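Local coordinates for coenzyme F420-dependent N(5),N(10)-methenyltetrahydromethanopterin reductase-related protein (Desulfurobacterium thermolithotrophum DSM 11699, PDB 6HUZ), which binds the iron-guanylyl pyridinol cofactor and, as a bacterial paralog of [Fe]-hydrogenase, uses tetrahydrofolate derivatives as substrates, at residues S10-Y13 with Y14-L18; M35-E38 with F39-G43; E135-E138 with D139-F142; A149-T153 with P154-H158; T173-Q176 with I177-K181. All coordinates share one frame; numbering follows the deposited sequence.

Along the chain the five contacts follow one another in series, and each is local: a helix turn, a cap or a loop turn. Interactions 1 and 4 meet where Leu18 and Tyr14 pack on Ile150, their centres about 16 Å apart, and both touch the iron cofactor and the second subunit. Interaction 2, on helix 32-41, joins interaction 4 through Met35 against Pro151. Interactions 3 and 5 form a second group, centres about 15 Å apart, linked by a probable hydrogen bond from Gln176 to Asp139; neither touches the cofactor. One group thus borders the cofactor pocket, while the other lies at the edge strand 141-144 of the Rossmann-like parallel sheet.

Interaction 1 (S10-Y13 with Y14-L18); sequences SLNY and YSNKL. With FE9 (iron-guanylyl pyridinol cofactor), chain B.
The carbonyl O of Asn12 draws in three backbone N-H groups, of which Asn16 N makes the firm bond to Asn12 O at 2.9 Å and Ser15 N and Lys17 N reach it only weakly. The wide turn is firm one residue on: Leu18 N donates to Tyr13 O over 2.8 Å, almost straight at 170°, an i+5 pairing that marks a pi-type turn at the end of helix 11-17. With CG anti to the backbone N (chi1 -178°), Tyr13 lays its ring along the following turn, where CD1 meets Lys17 CB at 3.6 Å and CE2 meets Leu18 CB. The same ring turns its edge to the face of Tyr14 in an offset edge-to-face pair, the planes 82° apart. At the other end Ser10 is the N-cap, its OG accepting from Tyr13 N at 3.0 Å. This is the phosphate-binding start of a Rossmann-type helix, following strand 2-6: Ser10 N donates to FE9 O1P at 2.8 Å, and Gly9 N also bonds the cofactor. The helix start would probably favour the phosphate charge electrostatically. Ser10 O takes the first regular bond, from Tyr14 N, and also lies 3.1 Å from Tyr14 CD2. The Tyr14 ring runs on past the phosphate oxygen O1P, and its OH comes to 3.1 Å from pyridinol C2 of FE9. Polar ends leave the turn for other partners: Tyr13 OH bonds Leu228 O of the second subunit, and Lys17 NZ bonds OE2 of the bound methenyltetrahydrofolate.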
# COMPACT_ATOMS: atom_id res chain seq x y z
N SER A 10 -0.79 27.14 15.67
CA SER A 10 -0.71 26.99 17.12
C SER A 10 0.66 27.27 17.74
O SER A 10 1.57 26.45 17.64
CB SER A 10 -1.19 25.62 17.56
OG SER A 10 -0.79 25.32 18.89
N LEU A 11 0.80 28.38 18.42
CA LEU A 11 2.07 28.73 19.07
C LEU A 11 2.54 27.63 20.05
O LEU A 11 3.71 27.23 20.03
CB LEU A 11 1.92 30.05 19.83
CG LEU A 11 1.82 31.30 18.96
CD1 LEU A 11 1.23 32.47 19.74
CD2 LEU A 11 3.19 31.71 18.43
N ASN A 12 1.65 27.11 20.89
CA ASN A 12 2.04 26.06 21.84
C ASN A 12 2.43 24.77 21.16
O ASN A 12 3.35 24.10 21.62
CB ASN A 12 0.91 25.76 22.83
CG ASN A 12 0.72 26.84 23.84
OD1 ASN A 12 1.59 27.69 24.03
ND2 ASN A 12 -0.43 26.84 24.50
N TYR A 13 1.74 24.39 20.10
CA TYR A 13 2.11 23.11 19.49
C TYR A 13 3.50 23.17 18.90
O TYR A 13 4.30 22.28 19.17
CB TYR A 13 1.08 22.63 18.45
CG TYR A 13 1.50 21.28 17.90
CD1 TYR A 13 1.19 20.11 18.57
CD2 TYR A 13 2.33 21.19 16.78
CE1 TYR A 13 1.62 18.87 18.11
CE2 TYR A 13 2.77 19.97 16.31
CZ TYR A 13 2.43 18.81 16.99
OH TYR A 13 2.86 17.58 16.57
N TYR A 14 3.82 24.24 18.14
CA TYR A 14 5.12 24.37 17.50
C TYR A 14 6.27 24.73 18.43
O TYR A 14 7.41 24.68 17.98
CB TYR A 14 5.05 25.37 16.34
CG TYR A 14 4.00 25.02 15.31
CD1 TYR A 14 4.03 23.79 14.65
CD2 TYR A 14 3.05 25.94 14.91
CE1 TYR A 14 3.09 23.47 13.68
CE2 TYR A 14 2.12 25.65 13.91
CZ TYR A 14 2.14 24.41 13.30
OH TYR A 14 1.23 24.10 12.33
N SER A 15 6.01 25.09 19.68
CA SER A 15 7.07 25.44 20.63
C SER A 15 7.23 24.40 21.73
O SER A 15 8.34 24.02 22.07
CB SER A 15 6.77 26.79 21.29
OG SER A 15 7.71 27.13 22.31
N ASN A 16 6.12 23.97 22.34
CA ASN A 16 6.24 23.03 23.46
C ASN A 16 5.98 21.57 23.19
O ASN A 16 6.67 20.74 23.77
CB ASN A 16 5.33 23.48 24.59
CG ASN A 16 5.44 24.95 24.89
OD1 ASN A 16 6.53 25.53 24.97
ND2 ASN A 16 4.30 25.60 25.06
N LYS A 17 4.98 21.25 22.37
CA LYS A 17 4.60 19.89 22.06
C LYS A 17 5.59 19.33 21.10
O LYS A 17 6.22 18.31 21.41
CB LYS A 17 3.16 19.86 21.57
CG LYS A 17 2.27 20.39 22.68
CD LYS A 17 0.80 20.36 22.34
CE LYS A 17 -0.01 20.91 23.51
NZ LYS A 17 -1.43 20.46 23.47
N LEU A 18 5.77 19.99 19.95
CA LEU A 18 6.76 19.62 18.95
C LEU A 18 7.77 20.79 19.01
O LEU A 18 7.45 21.94 18.67
CB LEU A 18 6.16 19.44 17.54
CG LEU A 18 7.13 18.97 16.43
CD1 LEU A 18 7.52 17.48 16.58
CD2 LEU A 18 6.49 19.12 15.06
O2 FE9 B . 0.57 20.86 11.80
FE FE9 B . 0.55 21.22 8.60
C1F FE9 B . 1.85 22.46 9.00
O1F FE9 B . 2.64 23.23 9.24
C2F FE9 B . 1.55 20.71 7.15
O2F FE9 B . 2.16 20.42 6.24
C8 FE9 B . -0.52 22.40 7.56
O18 FE9 B . -0.29 22.65 6.39
C7 FE9 B . -1.72 23.05 8.23
C6 FE9 B . -1.58 22.74 9.70
N1 FE9 B . -0.53 21.89 10.08
C5 FE9 B . -2.50 23.34 10.67
C5M FE9 B . -3.63 24.22 10.19
C4 FE9 B . -2.32 23.03 12.10
C3 FE9 B . -1.21 22.11 12.50
C3M FE9 B . -0.94 21.76 13.94
C2 FE9 B . -0.31 21.56 11.42
O3P FE9 B . -3.23 23.53 12.97
P1 FE9 B . -2.96 24.81 13.92
O1P FE9 B . -1.52 25.02 14.05
O2P FE9 B . -3.51 24.43 15.39
O5' FE9 B . -3.70 26.03 13.22
C5' FE9 B . -5.12 26.16 13.20
C4' FE9 B . -5.42 27.64 13.42
O4' FE9 B . -6.81 27.87 13.23
C1' FE9 B . -7.20 28.91 14.12
C2' FE9 B . -6.42 28.60 15.39
O2' FE9 B . -6.29 29.71 16.28
C3' FE9 B . -5.09 28.12 14.83
O3' FE9 B . -4.11 29.15 14.76
N9A FE9 B . -8.67 28.94 14.24
C4A FE9 B . -9.40 29.69 13.45
N3A FE9 B . -9.09 30.58 12.48
C2A FE9 B . -10.10 31.25 11.87
N2A FE9 B . -9.75 32.10 10.88
N1A FE9 B . -11.40 31.09 12.18
C6A FE9 B . -11.81 30.27 13.17
O6A FE9 B . -13.01 30.13 13.43
C5A FE9 B . -10.79 29.48 13.87
N7A FE9 B . -10.77 28.58 14.85
C8A FE9 B . -9.47 28.25 15.07
O HOH W 1 1.06 19.36 9.74

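Interaction 2 (M35-E38 with F39-G43); sequences MAVE and FAKAG
Met35 and Phe39 make the tight side of this helix turn, lying side by side and pointing the same way. Met35 O accepts from Phe39 N at 3.0 Å and also sits over one face of the Phe39 ring, 3.1 Å above its plane and offset toward the rim. The methionine runs out straight and then bends at its last torsion (chi3 64°), which brings CE to 3.9 Å from Phe39 CE2. Tyr159 and Leu183 continue the packing around the phenyl ring. One turn of backbone bonds ties the same stretch together, among them Ala40 N to Ala36 O at 2.9 Å, and the small side chains of Ala36 and Ala40 let the helix lie close on Val46 of strand 45-49. Helix 32-41 belongs to the connection between the adjacent parallel strands 2-6 and 45-49 of the Rossmann-like sheet. Glu38 runs out extended past Tyr159 and His156, with a long, weak ion pair to Lys189. On the solvent side the contacts thin out. Lys41 lies alongside Val37, its aliphatic CD 3.8 Å from Val37 CG1, and the bend at chi4 brings NZ to 3.4 Å from Val37 CG1, closer than CD. Beyond Ala42, whose N bonds Glu38 O at 3.1 Å, the helix closes in a Schellman motif: Gly43 N reaches back to Ala40 O, and at Gly43's phi of 106° a side chain would be jammed against Ala42 O.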
# COMPACT_ATOMS: atom_id res chain seq x y z
N MET A 35 3.48 32.04 6.60
CA MET A 35 3.02 32.08 5.21
C MET A 35 2.61 33.52 4.90
O MET A 35 3.00 34.07 3.88
CB MET A 35 1.81 31.16 5.01
CG MET A 35 2.19 29.68 4.97
SD MET A 35 0.75 28.64 4.76
CE MET A 35 0.19 29.14 3.19
N ALA A 36 1.80 34.11 5.75
CA ALA A 36 1.33 35.51 5.60
C ALA A 36 2.50 36.48 5.51
O ALA A 36 2.53 37.32 4.63
CB ALA A 36 0.45 35.89 6.78
N VAL A 37 3.45 36.39 6.43
CA VAL A 37 4.63 37.25 6.44
C VAL A 37 5.37 37.13 5.11
O VAL A 37 5.77 38.15 4.53
CB VAL A 37 5.53 36.92 7.66
CG1 VAL A 37 6.97 37.41 7.43
CG2 VAL A 37 4.95 37.53 8.94
N GLU A 38 5.55 35.90 4.61
CA GLU A 38 6.25 35.71 3.34
C GLU A 38 5.52 36.34 2.17
O GLU A 38 6.16 36.92 1.31
CB GLU A 38 6.47 34.19 3.06
CG GLU A 38 7.59 33.63 3.92
CD GLU A 38 7.69 32.11 3.99
OE1 GLU A 38 8.48 31.64 4.84
OE2 GLU A 38 7.00 31.40 3.22
N PHE A 39 4.18 36.19 2.11
CA PHE A 39 3.40 36.75 0.99
C PHE A 39 3.46 38.30 1.10
O PHE A 39 3.56 38.99 0.08
CB PHE A 39 1.93 36.23 1.03
CG PHE A 39 1.71 34.73 0.89
CD1 PHE A 39 2.40 33.99 -0.05
CD2 PHE A 39 0.78 34.07 1.69
CE1 PHE A 39 2.18 32.61 -0.18
CE2 PHE A 39 0.58 32.70 1.56
CZ PHE A 39 1.27 31.98 0.62
N ALA A 40 3.41 38.82 2.33
CA ALA A 40 3.48 40.26 2.58
C ALA A 40 4.86 40.78 2.16
O ALA A 40 4.95 41.85 1.54
CB ALA A 40 3.21 40.55 4.05
N LYS A 41 5.94 40.03 2.47
CA LYS A 41 7.29 40.46 2.09
C LYS A 41 7.44 40.50 0.56
O LYS A 41 8.11 41.39 0.05
CB LYS A 41 8.38 39.58 2.73
CG LYS A 41 8.66 39.95 4.18
CD LYS A 41 9.46 38.86 4.88
CE LYS A 41 10.20 39.39 6.09
NZ LYS A 41 10.23 38.41 7.20
N ALA A 42 6.78 39.56 -0.15
CA ALA A 42 6.80 39.51 -1.61
C ALA A 42 6.07 40.72 -2.22
O ALA A 42 6.22 40.98 -3.41
CB ALA A 42 6.19 38.21 -2.11
N GLY A 43 5.27 41.41 -1.42
CA GLY A 43 4.56 42.61 -1.87
C GLY A 43 3.07 42.42 -2.08
O GLY A 43 2.42 43.29 -2.67

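Interaction 3 (E135-E138 with D139-F142); sequences EGRE and DIGF. With GOL (glycerol), chain D.
Two torsional choices bring Arg137 onto Asp139: the arginine chain folds back at chi2 (-32°) and chi3 (-63°), while the aspartate CG sits between its own backbone N and carbonyl carbon (chi1 64°). The guanidinium then meets the carboxylate side-on, nearly coplanar with it, in a salt bridge of two bonds. Arg137 NE donates to Asp139 OD1 at 3.0 Å, and Arg137 NH2 to Asp139 OD2, also at 3.0 Å; each oxygen uses its syn lone pair. Ile140 lies over one guanidinium face, with CD1 3.6 Å above the plane and over its centre. Both ions have second partners: Arg137 NH1 bonds Leu107 O, and Asp139 OD2 accepts from Asn110 N, which fixes the pair against the neighbouring loop. A leucine in place of Arg137 would probably leave the Asp139 carboxylate without its countercharge and Leu107 O without this donor. The backbone itself turns tightly, Ile140 N donating to Arg137 O at 3.0 Å. A water donates to Arg137 O and to Ile140 O, bridging the two ends of the turn. Gly136, with positive phi, ends helix 129-135 in a Schellman motif, and the type I beta turn from Arg137 to Ile140 then leads the chain into strand 141-144, an outermost strand of the Rossmann-like parallel sheet.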
# COMPACT_ATOMS: atom_id res chain seq x y z
N GLU A 135 -25.78 29.94 -3.30
CA GLU A 135 -25.18 31.28 -3.36
C GLU A 135 -24.70 31.66 -4.76
O GLU A 135 -24.12 32.73 -4.93
CB GLU A 135 -23.99 31.34 -2.37
CG GLU A 135 -24.37 31.00 -0.93
CD GLU A 135 -25.19 32.06 -0.21
OE1 GLU A 135 -25.74 31.77 0.87
OE2 GLU A 135 -25.29 33.19 -0.74
N GLY A 136 -24.93 30.79 -5.75
CA GLY A 136 -24.53 31.04 -7.14
C GLY A 136 -23.03 31.29 -7.30
O GLY A 136 -22.63 32.12 -8.12
N ARG A 137 -22.21 30.56 -6.50
CA ARG A 137 -20.74 30.69 -6.49
C ARG A 137 -20.00 29.64 -7.33
O ARG A 137 -18.93 29.16 -6.93
CB ARG A 137 -20.22 30.68 -5.04
CG ARG A 137 -20.59 31.96 -4.24
CD ARG A 137 -20.68 33.26 -5.03
NE ARG A 137 -19.41 33.68 -5.64
CZ ARG A 137 -18.47 34.40 -5.03
NH1 ARG A 137 -18.63 34.80 -3.78
NH2 ARG A 137 -17.36 34.74 -5.68
N GLU A 138 -20.53 29.31 -8.51
CA GLU A 138 -19.89 28.33 -9.39
C GLU A 138 -18.57 28.86 -9.95
O GLU A 138 -17.85 28.13 -10.60
CB GLU A 138 -20.82 27.96 -10.54
CG GLU A 138 -22.04 27.17 -10.09
CD GLU A 138 -23.18 28.00 -9.53
OE1 GLU A 138 -23.06 29.25 -9.47
OE2 GLU A 138 -24.20 27.38 -9.15
N ASP A 139 -18.28 30.14 -9.71
CA ASP A 139 -17.06 30.78 -10.17
C ASP A 139 -15.93 30.51 -9.18
O ASP A 139 -14.76 30.64 -9.54
CB ASP A 139 -17.28 32.30 -10.27
CG ASP A 139 -17.56 32.94 -8.92
OD1 ASP A 139 -18.60 32.61 -8.31
OD2 ASP A 139 -16.73 33.75 -8.47
N ILE A 140 -16.26 30.17 -7.94
CA ILE A 140 -15.23 29.91 -6.95
C ILE A 140 -14.45 28.65 -7.25
O ILE A 140 -15.03 27.60 -7.52
CB ILE A 140 -15.80 29.90 -5.51
CG1 ILE A 140 -16.34 31.31 -5.17
CG2 ILE A 140 -14.72 29.45 -4.52
CD1 ILE A 140 -16.34 31.67 -3.74
N GLY A 141 -13.12 28.79 -7.19
CA GLY A 141 -12.19 27.70 -7.42
C GLY A 141 -11.75 27.02 -6.15
O GLY A 141 -11.75 27.63 -5.08
N PHE A 142 -11.36 25.76 -6.25
CA PHE A 142 -10.90 24.96 -5.11
C PHE A 142 -9.58 24.32 -5.41
O PHE A 142 -9.46 23.62 -6.40
CB PHE A 142 -11.92 23.86 -4.78
CG PHE A 142 -13.18 24.48 -4.24
CD1 PHE A 142 -14.17 24.91 -5.10
CD2 PHE A 142 -13.34 24.69 -2.88
CE1 PHE A 142 -15.33 25.49 -4.60
CE2 PHE A 142 -14.49 25.28 -2.40
CZ PHE A 142 -15.47 25.68 -3.26
C1 GOL D . -14.89 25.13 -10.07
O1 GOL D . -16.23 25.41 -10.45
C2 GOL D . -13.89 25.79 -11.01
O2 GOL D . -13.59 27.11 -10.55
C3 GOL D . -14.39 25.84 -12.43
O3 GOL D . -14.61 24.53 -12.93
O HOH W 2 -17.53 26.75 -6.88

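Interaction 4 (A149-T153 with P154-H158); sequences AIPGT and PQHKH. With FE9 (iron-guanylyl pyridinol cofactor), chain B.
Hydrogen bonds fold the loop, beginning with His156 N, which donates to Thr153 O at 3.1 Å and closes a type I beta turn. Just before it, a type II turn is held by two donors on one acceptor: Thr153 OG1 reaches Ile150 O at 2.6 Å, and Thr153 N reaches the same oxygen. Gly152 takes the positive phi (112°) of that turn, where a side chain would be jammed against Pro151 O. A water joins the two turns, accepting from Gly152 N and lying in the plane of the His156 ring, 2.7 Å from His156 ND1. Apolar contacts add to these. His156 turns its ring away from its backbone N (chi1 177°), bringing it beside Pro151, whose CG stands over one face in a CH-pi contact, 4.2 Å from the centroid. Ala149 CB rests 3.6 Å from His156 CA, while Tyr159 meets the imidazole edge-to-face. An alanine at His156 is likely to leave Pro151 CG without the ring face it covers and the bridging water without its ND1 partner. Toward the cofactor, Ile150 CA comes to 3.3 Å and Pro151 CD to 3.5 Å from FE9 O1F, the oxygen of one carbonyl ligand. Ala149 N gives FE9 O2F, on the other, only a weak bond, and Ala149 O lies 3.2 Å from FE9 O2F. Backbone atoms of Ala149 and carbons of Ile150 and Pro151 thus border the two iron carbonyls, probably leaving their positions set by shape more than by strong polar bonds.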
# COMPACT_ATOMS: atom_id res chain seq x y z
N ALA A 149 5.31 20.76 4.95
CA ALA A 149 6.38 21.23 5.83
C ALA A 149 5.72 22.23 6.77
O ALA A 149 4.55 22.57 6.57
CB ALA A 149 7.47 21.97 5.00
N ILE A 150 6.46 22.71 7.79
CA ILE A 150 5.91 23.70 8.69
C ILE A 150 6.43 25.08 8.21
O ILE A 150 7.63 25.36 8.34
CB ILE A 150 6.32 23.43 10.16
CG1 ILE A 150 5.72 22.05 10.62
CG2 ILE A 150 5.90 24.59 11.08
CD1 ILE A 150 6.26 21.58 12.02
N PRO A 151 5.57 25.97 7.68
CA PRO A 151 6.07 27.29 7.24
C PRO A 151 6.81 27.98 8.38
O PRO A 151 6.30 28.04 9.51
CB PRO A 151 4.80 28.02 6.84
CG PRO A 151 3.89 26.91 6.34
CD PRO A 151 4.12 25.86 7.42
N GLY A 152 8.02 28.47 8.06
CA GLY A 152 8.90 29.14 9.01
C GLY A 152 10.15 28.33 9.31
O GLY A 152 11.10 28.84 9.92
N THR A 153 10.15 27.07 8.89
CA THR A 153 11.29 26.18 9.06
C THR A 153 12.10 26.22 7.73
O THR A 153 11.54 26.48 6.66
CB THR A 153 10.82 24.76 9.35
OG1 THR A 153 10.04 24.30 8.24
CG2 THR A 153 9.99 24.68 10.64
N PRO A 154 13.42 25.99 7.76
CA PRO A 154 14.17 26.00 6.49
C PRO A 154 13.70 24.93 5.49
O PRO A 154 13.95 25.09 4.30
CB PRO A 154 15.61 25.73 6.93
CG PRO A 154 15.49 25.08 8.28
CD PRO A 154 14.28 25.67 8.91
N GLN A 155 13.04 23.85 5.96
CA GLN A 155 12.56 22.77 5.09
C GLN A 155 11.40 23.25 4.21
O GLN A 155 11.18 22.68 3.15
CB GLN A 155 12.04 21.54 5.92
CG GLN A 155 13.13 20.76 6.65
CD GLN A 155 13.59 21.40 7.95
OE1 GLN A 155 13.03 22.39 8.45
NE2 GLN A 155 14.64 20.84 8.54
N HIS A 156 10.65 24.27 4.66
CA HIS A 156 9.53 24.73 3.84
C HIS A 156 10.07 25.52 2.63
O HIS A 156 10.36 26.71 2.73
CB HIS A 156 8.55 25.57 4.67
CG HIS A 156 7.44 26.12 3.84
ND1 HIS A 156 7.08 27.45 3.91
CD2 HIS A 156 6.70 25.51 2.89
CE1 HIS A 156 6.09 27.60 3.05
NE2 HIS A 156 5.84 26.46 2.38
N LYS A 157 10.22 24.82 1.47
CA LYS A 157 10.74 25.47 0.27
C LYS A 157 9.83 25.21 -0.88
O LYS A 157 10.27 25.23 -2.01
CB LYS A 157 12.14 24.93 -0.05
CG LYS A 157 13.03 24.84 1.18
CD LYS A 157 14.52 24.94 0.86
CE LYS A 157 15.31 23.82 1.48
NZ LYS A 157 16.67 24.29 1.89
N HIS A 158 8.55 24.96 -0.63
CA HIS A 158 7.67 24.61 -1.76
C HIS A 158 6.26 24.59 -1.29
O HIS A 158 6.00 24.68 -0.09
CB HIS A 158 8.01 23.10 -2.14
CG HIS A 158 8.09 22.26 -0.90
ND1 HIS A 158 9.28 22.08 -0.22
CD2 HIS A 158 7.09 21.69 -0.18
CE1 HIS A 158 8.98 21.38 0.86
NE2 HIS A 158 7.68 21.13 0.93
O2 FE9 B . 0.57 20.86 11.80
FE FE9 B . 0.55 21.22 8.60
C1F FE9 B . 1.85 22.46 9.00
O1F FE9 B . 2.64 23.23 9.24
C2F FE9 B . 1.55 20.71 7.15
O2F FE9 B . 2.16 20.42 6.24
C8 FE9 B . -0.52 22.40 7.56
O18 FE9 B . -0.29 22.65 6.39
C7 FE9 B . -1.72 23.05 8.23
C6 FE9 B . -1.58 22.74 9.70
N1 FE9 B . -0.53 21.89 10.08
C5 FE9 B . -2.50 23.34 10.67
C5M FE9 B . -3.63 24.22 10.19
C4 FE9 B . -2.32 23.03 12.10
C3 FE9 B . -1.21 22.11 12.50
C3M FE9 B . -0.94 21.76 13.94
C2 FE9 B . -0.31 21.56 11.42
O3P FE9 B . -3.23 23.53 12.97
P1 FE9 B . -2.96 24.81 13.92
O1P FE9 B . -1.52 25.02 14.05
O2P FE9 B . -3.51 24.43 15.39
O5' FE9 B . -3.70 26.03 13.22
C5' FE9 B . -5.12 26.16 13.20
C4' FE9 B . -5.42 27.64 13.42
O4' FE9 B . -6.81 27.87 13.23
C1' FE9 B . -7.20 28.91 14.12
C2' FE9 B . -6.42 28.60 15.39
O2' FE9 B . -6.29 29.71 16.28
C3' FE9 B . -5.09 28.12 14.83
O3' FE9 B . -4.11 29.15 14.76
N9A FE9 B . -8.67 28.94 14.24
C4A FE9 B . -9.40 29.69 13.45
N3A FE9 B . -9.09 30.58 12.48
C2A FE9 B . -10.10 31.25 11.87
N2A FE9 B . -9.75 32.10 10.88
N1A FE9 B . -11.40 31.09 12.18
C6A FE9 B . -11.81 30.27 13.17
O6A FE9 B . -13.01 30.13 13.43
C5A FE9 B . -10.79 29.48 13.87
N7A FE9 B . -10.77 28.58 14.85
C8A FE9 B . -9.47 28.25 15.07
O HOH W 3 8.62 29.00 5.43
O HOH W 1 1.06 19.36 9.74

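Interaction 5 (T173-Q176 with I177-K181); sequences TEEQ and IEKLK. With EDO (1,2-ethanediol), chain F.
Ile177 N donates to Thr173 O at 3.0 Å, the first bond of the regular helix, and the isoleucine CG1 lies 3.4 Å from the same oxygen. Further backbone bonds follow, such as Glu178 N to Glu174 O. On the outer side Glu174 and Glu178 come near each other, OE1 of Glu174 and OE2 of Glu178 being 4.6 Å apart, and one water donates to both carboxylates, at 2.7 Å from Glu174 OE1. Glu178 CG stands beside the backbone N and the chain bends at chi2 (-51°), which places OE2 toward Lys181 NZ in a weak salt bridge. Next come the groups that set this helix start. Thr173 and Gln176 form a capping box: Thr173 OG1, at the N-cap, accepts from Gln176 N at 3.1 Å, and Gln176 OE1 accepts from Thr173 N at 2.8 Å. The far amide nitrogen, Gln176 NE2, bonds Asp139 O and Asn110 O, so the capping residue also ties the helix to neighbouring loops. Farther out, Ile177 and Leu180 pack on Ser143 of strand 141-144 and Ile161 of strand 158-163, as expected of the helix in the beta-alpha-beta unit 158-163, 174-186, 190-195. Lys179 NZ is paired with Glu83 in a salt bridge. The helix thus has a charged outer flank and an apolar one on the strands; the shared water and Lys181 would probably ease the repulsion between the two glutamates.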
# COMPACT_ATOMS: atom_id res chain seq x y z
N THR A 173 -9.76 26.65 -12.01
CA THR A 173 -9.44 27.12 -13.36
C THR A 173 -7.93 27.32 -13.51
O THR A 173 -7.20 27.40 -12.51
CB THR A 173 -10.13 28.46 -13.69
OG1 THR A 173 -9.52 29.50 -12.93
CG2 THR A 173 -11.65 28.43 -13.45
N GLU A 174 -7.47 27.42 -14.75
CA GLU A 174 -6.06 27.64 -15.04
C GLU A 174 -5.62 28.97 -14.45
O GLU A 174 -4.53 29.03 -13.89
CB GLU A 174 -5.77 27.60 -16.56
CG GLU A 174 -5.65 26.18 -17.10
CD GLU A 174 -4.85 25.19 -16.27
OE1 GLU A 174 -3.76 25.56 -15.77
OE2 GLU A 174 -5.30 24.03 -16.13
N GLU A 175 -6.46 30.01 -14.54
CA GLU A 175 -6.14 31.32 -14.00
C GLU A 175 -5.91 31.22 -12.50
O GLU A 175 -4.98 31.82 -11.97
CB GLU A 175 -7.27 32.31 -14.30
CG GLU A 175 -6.86 33.75 -14.04
CD GLU A 175 -7.88 34.83 -14.38
OE1 GLU A 175 -8.84 34.54 -15.13
OE2 GLU A 175 -7.71 35.97 -13.88
N GLN A 176 -6.78 30.47 -11.80
CA GLN A 176 -6.66 30.32 -10.36
C GLN A 176 -5.36 29.59 -10.02
O GLN A 176 -4.63 30.04 -9.14
CB GLN A 176 -7.89 29.60 -9.80
CG GLN A 176 -9.13 30.54 -9.81
CD GLN A 176 -10.46 29.79 -9.79
OE1 GLN A 176 -10.53 28.57 -10.05
NE2 GLN A 176 -11.53 30.51 -9.47
N ILE A 177 -5.05 28.50 -10.73
CA ILE A 177 -3.82 27.74 -10.49
C ILE A 177 -2.60 28.69 -10.69
O ILE A 177 -1.66 28.66 -9.90
CB ILE A 177 -3.73 26.50 -11.43
CG1 ILE A 177 -4.80 25.43 -11.11
CG2 ILE A 177 -2.33 25.88 -11.37
CD1 ILE A 177 -4.56 24.69 -9.79
N GLU A 178 -2.61 29.52 -11.74
CA GLU A 178 -1.50 30.45 -12.01
C GLU A 178 -1.29 31.39 -10.82
O GLU A 178 -0.16 31.68 -10.46
CB GLU A 178 -1.74 31.28 -13.28
CG GLU A 178 -1.56 30.49 -14.58
CD GLU A 178 -0.27 29.70 -14.71
OE1 GLU A 178 0.82 30.28 -14.50
OE2 GLU A 178 -0.35 28.49 -15.04
N LYS A 179 -2.38 31.84 -10.19
CA LYS A 179 -2.25 32.73 -9.03
C LYS A 179 -1.53 32.01 -7.89
O LYS A 179 -0.66 32.60 -7.26
CB LYS A 179 -3.63 33.21 -8.54
CG LYS A 179 -4.27 34.25 -9.45
CD LYS A 179 -5.47 34.87 -8.78
CE LYS A 179 -6.40 35.51 -9.78
NZ LYS A 179 -7.49 36.27 -9.10
N LEU A 180 -1.87 30.72 -7.65
CA LEU A 180 -1.25 29.93 -6.58
C LEU A 180 0.21 29.71 -6.90
O LEU A 180 1.06 29.92 -6.03
CB LEU A 180 -2.00 28.60 -6.41
CG LEU A 180 -3.48 28.77 -6.07
CD1 LEU A 180 -4.12 27.43 -5.78
CD2 LEU A 180 -3.68 29.73 -4.90
N LYS A 181 0.51 29.33 -8.15
CA LYS A 181 1.89 29.14 -8.58
C LYS A 181 2.70 30.42 -8.32
O LYS A 181 3.85 30.34 -7.88
CB LYS A 181 1.95 28.82 -10.08
CG LYS A 181 1.64 27.38 -10.40
CD LYS A 181 1.48 27.17 -11.91
CE LYS A 181 2.78 27.27 -12.68
NZ LYS A 181 2.58 26.99 -14.14
C1 EDO F . 3.90 32.31 -11.71
O1 EDO F . 4.86 31.53 -11.01
C2 EDO F . 2.60 31.50 -11.88
O2 EDO F . 1.58 32.23 -12.53
O HOH W 4 -2.12 27.43 -16.78